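Local structure of endosialidase (Enterobacteria phage phi92, 4HIZ) at the interface of chains A and B. The protein hydrolyses polysialic acid within the chain, cutting both alpha-2,8 and alpha-2,9 linkages between sialic acid units. Residues are numbered along the deposited sequence; one frame, centred on the assembly and turned at random. Chains: chain A/B, Endosialidase.

Contact 1: the interface of chains A and B. Residues chain A 613-615, 625, 627, 642; chain B 597, 611, 613, 629.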
ATOM      1  N   LEU A 613     -31.492   4.169  19.404  1.00 10.98           N
ATOM      2  CA  LEU A 613     -31.196   5.414  18.702  0.50 11.64           C
ATOM      3  C   LEU A 613     -31.180   6.497  19.754  1.00 10.98           C
ATOM      4  O   LEU A 613     -32.130   6.613  20.521  1.00 11.90           O
ATOM      5  CB  LEU A 613     -32.295   5.708  17.690  0.50 13.49           C
ATOM      6  CG  LEU A 613     -32.521   4.608  16.653  0.50 15.16           C
ATOM      7  CD1 LEU A 613     -33.871   4.815  16.028  0.50 15.54           C
ATOM      8  CD2 LEU A 613     -31.428   4.668  15.597  0.50 15.73           C
ATOM      9  N   CYS A 614     -30.101   7.284  19.806  1.00 11.21           N
ATOM     10  CA  CYS A 614     -29.887   8.210  20.934  1.00 11.90           C
ATOM     11  C   CYS A 614     -29.664   9.636  20.486  1.00 11.64           C
ATOM     12  O   CYS A 614     -28.839   9.875  19.603  1.00 12.70           O
ATOM     13  CB  CYS A 614     -28.619   7.812  21.713  1.00 14.23           C
ATOM     14  SG  CYS A 614     -28.431   6.071  22.075  1.00 17.39           S
ATOM     15  N   GLY A 615     -30.363  10.578  21.119  1.00 11.12           N
ATOM     16  CA  GLY A 615     -30.158  11.990  20.804  1.00 11.87           C
ATOM     17  C   GLY A 615     -28.920  12.553  21.488  1.00 12.90           C
ATOM     18  O   GLY A 615     -28.463  13.652  21.110  1.00 13.29           O
ATOM     19  N   SER A 625     -32.808  11.853  24.757  0.73 12.32           N
ATOM     20  CA  SER A 625     -33.936  10.995  24.387  0.73 11.25           C
ATOM     21  C   SER A 625     -33.431   9.766  23.633  0.73 12.22           C
ATOM     22  O   SER A 625     -32.379   9.814  22.985  0.73 13.43           O
ATOM     23  CB  SER A 625     -34.940  11.784  23.530  0.73 11.30           C
ATOM     24  OG  SER A 625     -34.323  12.280  22.361  0.73 11.80           O
ATOM     25  N   LEU A 627     -34.844   6.105  21.318  1.00 11.46           N
ATOM     26  CA  LEU A 627     -35.867   5.175  20.829  1.00 10.25           C
ATOM     27  C   LEU A 627     -35.237   3.783  20.841  1.00 10.49           C
ATOM     28  O   LEU A 627     -34.176   3.563  20.245  1.00 10.99           O
ATOM     29  CB  LEU A 627     -36.296   5.553  19.401  1.00 10.55           C
ATOM     30  CG  LEU A 627     -37.210   4.487  18.737  1.00 11.67           C
ATOM     31  CD1 LEU A 627     -38.523   4.349  19.509  1.00 12.68           C
ATOM     32  CD2 LEU A 627     -37.473   4.865  17.233  1.00 13.45           C
ATOM     33  N   LEU A 642     -40.214   4.514  23.459  1.00 12.09           N
ATOM     34  CA  LEU A 642     -39.685   5.861  23.251  1.00 11.38           C
ATOM     35  C   LEU A 642     -39.434   6.497  24.625  1.00 12.22           C
ATOM     36  O   LEU A 642     -40.327   6.509  25.471  1.00 13.14           O
ATOM     37  CB  LEU A 642     -40.696   6.696  22.426  1.00 12.55           C
ATOM     38  CG  LEU A 642     -40.299   8.172  22.210  1.00 15.11           C
ATOM     39  CD1 LEU A 642     -39.046   8.298  21.358  1.00 16.50           C
ATOM     40  CD2 LEU A 642     -41.457   8.850  21.497  1.00 16.23           C
TER
ATOM     41  N   ILE B 597     -26.777   3.932  18.053  1.00 11.64           N
ATOM     42  CA  ILE B 597     -26.503   4.998  17.076  1.00 12.12           C
ATOM     43  C   ILE B 597     -26.732   6.275  17.851  1.00 11.43           C
ATOM     44  O   ILE B 597     -27.846   6.509  18.337  1.00 11.94           O
ATOM     45  CB  ILE B 597     -27.433   4.865  15.898  1.00 15.06           C
ATOM     46  CG1 ILE B 597     -27.170   3.474  15.274  1.00 17.80           C
ATOM     47  CG2 ILE B 597     -27.203   6.014  14.906  1.00 14.88           C
ATOM     48  CD1 ILE B 597     -28.057   3.145  14.141  1.00 20.88           C
ATOM     49  N   LEU B 611     -30.067  13.981  17.111  1.00  9.91           N
ATOM     50  CA  LEU B 611     -29.952  13.006  16.020  1.00 10.52           C
ATOM     51  C   LEU B 611     -31.217  13.113  15.180  1.00 10.70           C
ATOM     52  O   LEU B 611     -32.313  13.111  15.728  1.00 11.74           O
ATOM     53  CB  LEU B 611     -29.839  11.595  16.614  1.00 11.50           C
ATOM     54  CG  LEU B 611     -29.693  10.461  15.591  1.00 13.46           C
ATOM     55  CD1 LEU B 611     -28.352  10.616  14.857  1.00 14.91           C
ATOM     56  CD2 LEU B 611     -29.811   9.091  16.290  1.00 12.78           C
ATOM     57  N   LEU B 613     -33.289  11.332  12.143  1.00 11.19           N
ATOM     58  CA  LEU B 613     -33.510  10.211  11.224  1.00 11.20           C
ATOM     59  C   LEU B 613     -34.503  10.640  10.156  1.00 11.25           C
ATOM     60  O   LEU B 613     -35.586  11.151  10.467  1.00 12.66           O
ATOM     61  CB  LEU B 613     -34.078   9.025  12.020  1.00 13.66           C
ATOM     62  CG  LEU B 613     -33.219   8.718  13.260  1.00 19.44           C
ATOM     63  CD1 LEU B 613     -34.020   7.808  14.138  1.00 25.64           C
ATOM     64  CD2 LEU B 613     -31.914   8.110  12.839  1.00 18.11           C
ATOM     65  N   LEU B 629     -34.373  13.296  17.786  1.00 10.65           N
ATOM     66  CA  LEU B 629     -34.155  12.922  19.185  1.00 10.92           C
ATOM     67  C   LEU B 629     -33.157  13.923  19.735  1.00 11.19           C
ATOM     68  O   LEU B 629     -32.010  13.978  19.275  1.00 11.41           O
ATOM     69  CB  LEU B 629     -33.551  11.518  19.291  1.00 11.94           C
ATOM     70  CG  LEU B 629     -34.462  10.425  18.730  1.00 12.30           C
ATOM     71  CD1 LEU B 629     -33.696   9.074  18.722  1.00 14.06           C
ATOM     72  CD2 LEU B 629     -35.698  10.300  19.592  1.00 13.23           C
TER
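The backbone amide of A:Cys614 reaches across to the carbonyl oxygen of B:Ile597, with N and O 2.8 Å apart. The donor arrives nearly along the C=O axis, at 169°, although the bond bends to 150° at the hydrogen. It belongs to a parallel beta bridge pairing A:Leu613 with B:Ile597, so strand 610-614 of one copy runs beside strand 594-599 of the other.

A:Leu613 does most of the packing from chain A, and its branches go to different partners. With CG anti to its own carbonyl carbon (chi1 -58°), the side chain runs parallel to that of B:Ile597, and methyl CD2 meets CD1 of that isoleucine at 4.0 Å. The other methyl, CD1, touches CD1 of B:Leu613 tip to tip at 3.5 Å. These two leucines are the same residue of two copies and cross obliquely, as might be expected close to the axis of a three-chain assembly.

B:Leu629 fills the other flank. Its CD1 comes against the backbone of A:Leu613, 3.4 Å from the carbonyl O, and also reaches CB of that residue. Nearer its own backbone, CB of B:Leu629 packs on CA of A:Gly615 at 3.7 Å, where no side chain intervenes. From the chain A loop the hydroxyl OG of A:Ser625 presses on the same CB at 3.3 Å, a close van der Waals fit of polar atom to apolar carbon. B:Leu611 completes the grouping by laying methyl CD2 on the carbonyl O of A:Cys614, at 3.5 Å.

This is an interlocked beta-helix interface: the strands of different copies join by a backbone bond at one edge while their leucine and isoleucine tips pack together, probably towards the interior. By intertwining the chains, it helps to hold the C-terminal stalk of the endosialidase trimer together.

Contact 2: the interface of chains A and B. Residues chain A 661-664; chain B 651-654.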
ATOM      1  N   GLN A 661     -58.914  -1.707  15.651  1.00 18.11           N
ATOM      2  CA  GLN A 661     -58.209  -2.947  16.065  1.00 19.33           C
ATOM      3  C   GLN A 661     -57.076  -2.769  17.085  1.00 17.26           C
ATOM      4  O   GLN A 661     -56.649  -3.748  17.713  1.00 17.90           O
ATOM      5  CB  GLN A 661     -57.649  -3.659  14.841  1.00 23.97           C
ATOM      6  CG  GLN A 661     -58.751  -4.104  13.892  1.00 31.90           C
ATOM      7  CD  GLN A 661     -58.210  -4.784  12.670  1.00 41.71           C
ATOM      8  OE1 GLN A 661     -57.416  -5.726  12.767  1.00 43.79           O
ATOM      9  NE2 GLN A 661     -58.633  -4.313  11.499  1.00 47.40           N
ATOM     10  N   VAL A 662     -56.625  -1.529  17.260  1.00 16.40           N
ATOM     11  CA  VAL A 662     -55.416  -1.191  18.014  1.00 17.26           C
ATOM     12  C   VAL A 662     -55.856  -0.338  19.201  1.00 15.52           C
ATOM     13  O   VAL A 662     -56.574   0.639  19.015  1.00 15.08           O
ATOM     14  CB  VAL A 662     -54.500  -0.275  17.108  1.00 20.23           C
ATOM     15  CG1 VAL A 662     -53.278   0.170  17.839  1.00 22.90           C
ATOM     16  CG2 VAL A 662     -54.117  -0.999  15.830  1.00 21.76           C
ATOM     17  N   SER A 663     -55.450  -0.682  20.419  1.00 15.81           N
ATOM     18  CA  SER A 663     -55.889   0.116  21.559  1.00 16.85           C
ATOM     19  C   SER A 663     -54.943   1.265  21.852  1.00 14.96           C
ATOM     20  O   SER A 663     -53.753   1.215  21.510  1.00 14.45           O
ATOM     21  CB  SER A 663     -56.095  -0.735  22.815  1.00 19.95           C
ATOM     22  OG  SER A 663     -54.863  -1.197  23.302  1.00 23.44           O
ATOM     23  N   LEU A 664     -55.494   2.305  22.476  1.00 14.61           N
ATOM     24  CA  LEU A 664     -54.734   3.485  22.911  1.00 13.74           C
ATOM     25  C   LEU A 664     -54.670   3.382  24.429  1.00 14.37           C
ATOM     26  O   LEU A 664     -55.669   3.591  25.128  1.00 15.59           O
ATOM     27  CB  LEU A 664     -55.505   4.721  22.482  1.00 14.79           C
ATOM     28  CG  LEU A 664     -54.835   6.063  22.749  1.00 15.32           C
ATOM     29  CD1 LEU A 664     -53.401   6.033  22.181  1.00 15.23           C
ATOM     30  CD2 LEU A 664     -55.696   7.155  22.077  1.00 15.36           C
TER
ATOM     31  N   GLN B 651     -48.855   0.494  13.916  1.00 12.54           N
ATOM     32  CA  GLN B 651     -49.529  -0.768  13.593  1.00 13.59           C
ATOM     33  C   GLN B 651     -50.059  -1.475  14.831  1.00 14.27           C
ATOM     34  O   GLN B 651     -50.936  -2.326  14.735  1.00 16.42           O
ATOM     35  CB  GLN B 651     -48.565  -1.683  12.873  1.00 17.23           C
ATOM     36  CG  GLN B 651     -48.309  -1.217  11.461  1.00 25.20           C
ATOM     37  CD  GLN B 651     -49.290  -1.838  10.450  1.00 36.13           C
ATOM     38  OE1 GLN B 651     -50.394  -2.283  10.809  1.00 40.52           O
ATOM     39  NE2 GLN B 651     -48.876  -1.885   9.181  1.00 40.85           N
ATOM     40  N   ASN B 652     -49.487  -1.158  15.982  1.00 12.71           N
ATOM     41  CA  ASN B 652     -49.786  -1.890  17.208  1.00 12.91           C
ATOM     42  C   ASN B 652     -50.233  -1.022  18.368  1.00 13.01           C
ATOM     43  O   ASN B 652     -50.066   0.221  18.345  1.00 13.77           O
ATOM     44  CB  ASN B 652     -48.558  -2.694  17.601  1.00 12.34           C
ATOM     45  CG  ASN B 652     -48.200  -3.713  16.528  1.00 13.57           C
ATOM     46  OD1 ASN B 652     -47.334  -3.479  15.670  1.00 14.76           O
ATOM     47  ND2 ASN B 652     -48.911  -4.829  16.543  1.00 14.12           N
ATOM     48  N   ASN B 653     -50.798  -1.685  19.375  1.00 12.84           N
ATOM     49  CA  ASN B 653     -51.237  -1.010  20.594  1.00 12.24           C
ATOM     50  C   ASN B 653     -50.192  -0.008  21.059  1.00 13.06           C
ATOM     51  O   ASN B 653     -48.997  -0.315  21.104  1.00 13.34           O
ATOM     52  CB  ASN B 653     -51.450  -2.025  21.729  1.00 12.77           C
ATOM     53  CG  ASN B 653     -52.525  -3.057  21.408  1.00 14.22           C
ATOM     54  OD1 ASN B 653     -53.484  -2.794  20.672  1.00 15.19           O
ATOM     55  ND2 ASN B 653     -52.393  -4.236  22.025  1.00 14.67           N
ATOM     56  N   PHE B 654     -50.660   1.184  21.412  1.00 12.59           N
ATOM     57  CA  PHE B 654     -49.765   2.281  21.766  1.00 12.91           C
ATOM     58  C   PHE B 654     -50.134   2.734  23.177  1.00 13.19           C
ATOM     59  O   PHE B 654     -51.289   3.150  23.435  1.00 13.15           O
ATOM     60  CB  PHE B 654     -49.937   3.428  20.761  1.00 13.53           C
ATOM     61  CG  PHE B 654     -49.024   4.583  21.011  1.00 15.30           C
ATOM     62  CD1 PHE B 654     -47.696   4.509  20.641  1.00 17.90           C
ATOM     63  CD2 PHE B 654     -49.488   5.717  21.651  1.00 15.75           C
ATOM     64  CE1 PHE B 654     -46.832   5.577  20.871  1.00 20.73           C
ATOM     65  CE2 PHE B 654     -48.631   6.788  21.867  1.00 16.63           C
ATOM     66  CZ  PHE B 654     -47.304   6.702  21.500  1.00 18.87           C
TER
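B:Asn653 holds its carboxamide over the backbone of A:Ser663, with OD1 taking the amide N-H of the serine at 2.9 Å. The bond is almost straight at the hydrogen, 170°, but the donor stands 31° away from the plane of the side-chain carbonyl. The turn of the asparagine, CG anti to its own carbonyl carbon (chi1 -61°), brings OD1 across to the neighbouring chain. The serine hydroxyl OG also lies near OD1, though that second bond is weak.

The amide N of B:Phe654 donates to the carbonyl O of A:Ser663 at 3.1 Å. A:Ser663 is thus held through both its N-H and its C=O, one by a side chain and the other by main chain. This second bond belongs to a parallel bridge that pairs A:Leu664 with B:Phe654, at the start of strand 654-656. Their side chains extend in the same direction; methyl CD1 of the leucine meets the phenylalanine at its edge, in the ring plane, 4.0 Å from CD2, so it does not cover a face.

The patch is a loop-to-strand interface near the C-terminal ends of two copies, and probably helps fasten the trimer there. On the other side of A:Ser663, A:Val662 spreads its methyls along chain B. CG2 faces the carbonyl O of B:Gln651 at 3.6 Å. CG1 packs on CA of B:Asn653 at 3.6 Å. The same CG1 lies 3.3 Å from the carbonyl O of B:Asn652.

Contact 1 and contact 2 lie about 23 Å apart, measured between the centres of their C-alpha atoms, and share no residue. Both fall in the C-terminal part of the chain, and contact 2 sits nearer its end: contact 1 draws on strands 594-599, 610-614, 626-630 and 640-643, contact 2 on strand 654-656 and loops on either side of it. In each, chain A meets chain B by parallel pairing, but contact 1 is mainly aliphatic and contact 2 leans on hydrogen bonds to one serine backbone, from an asparagine side chain and from main chain. Repeated among the three copies, they probably fasten the intertwined stalk at successive levels.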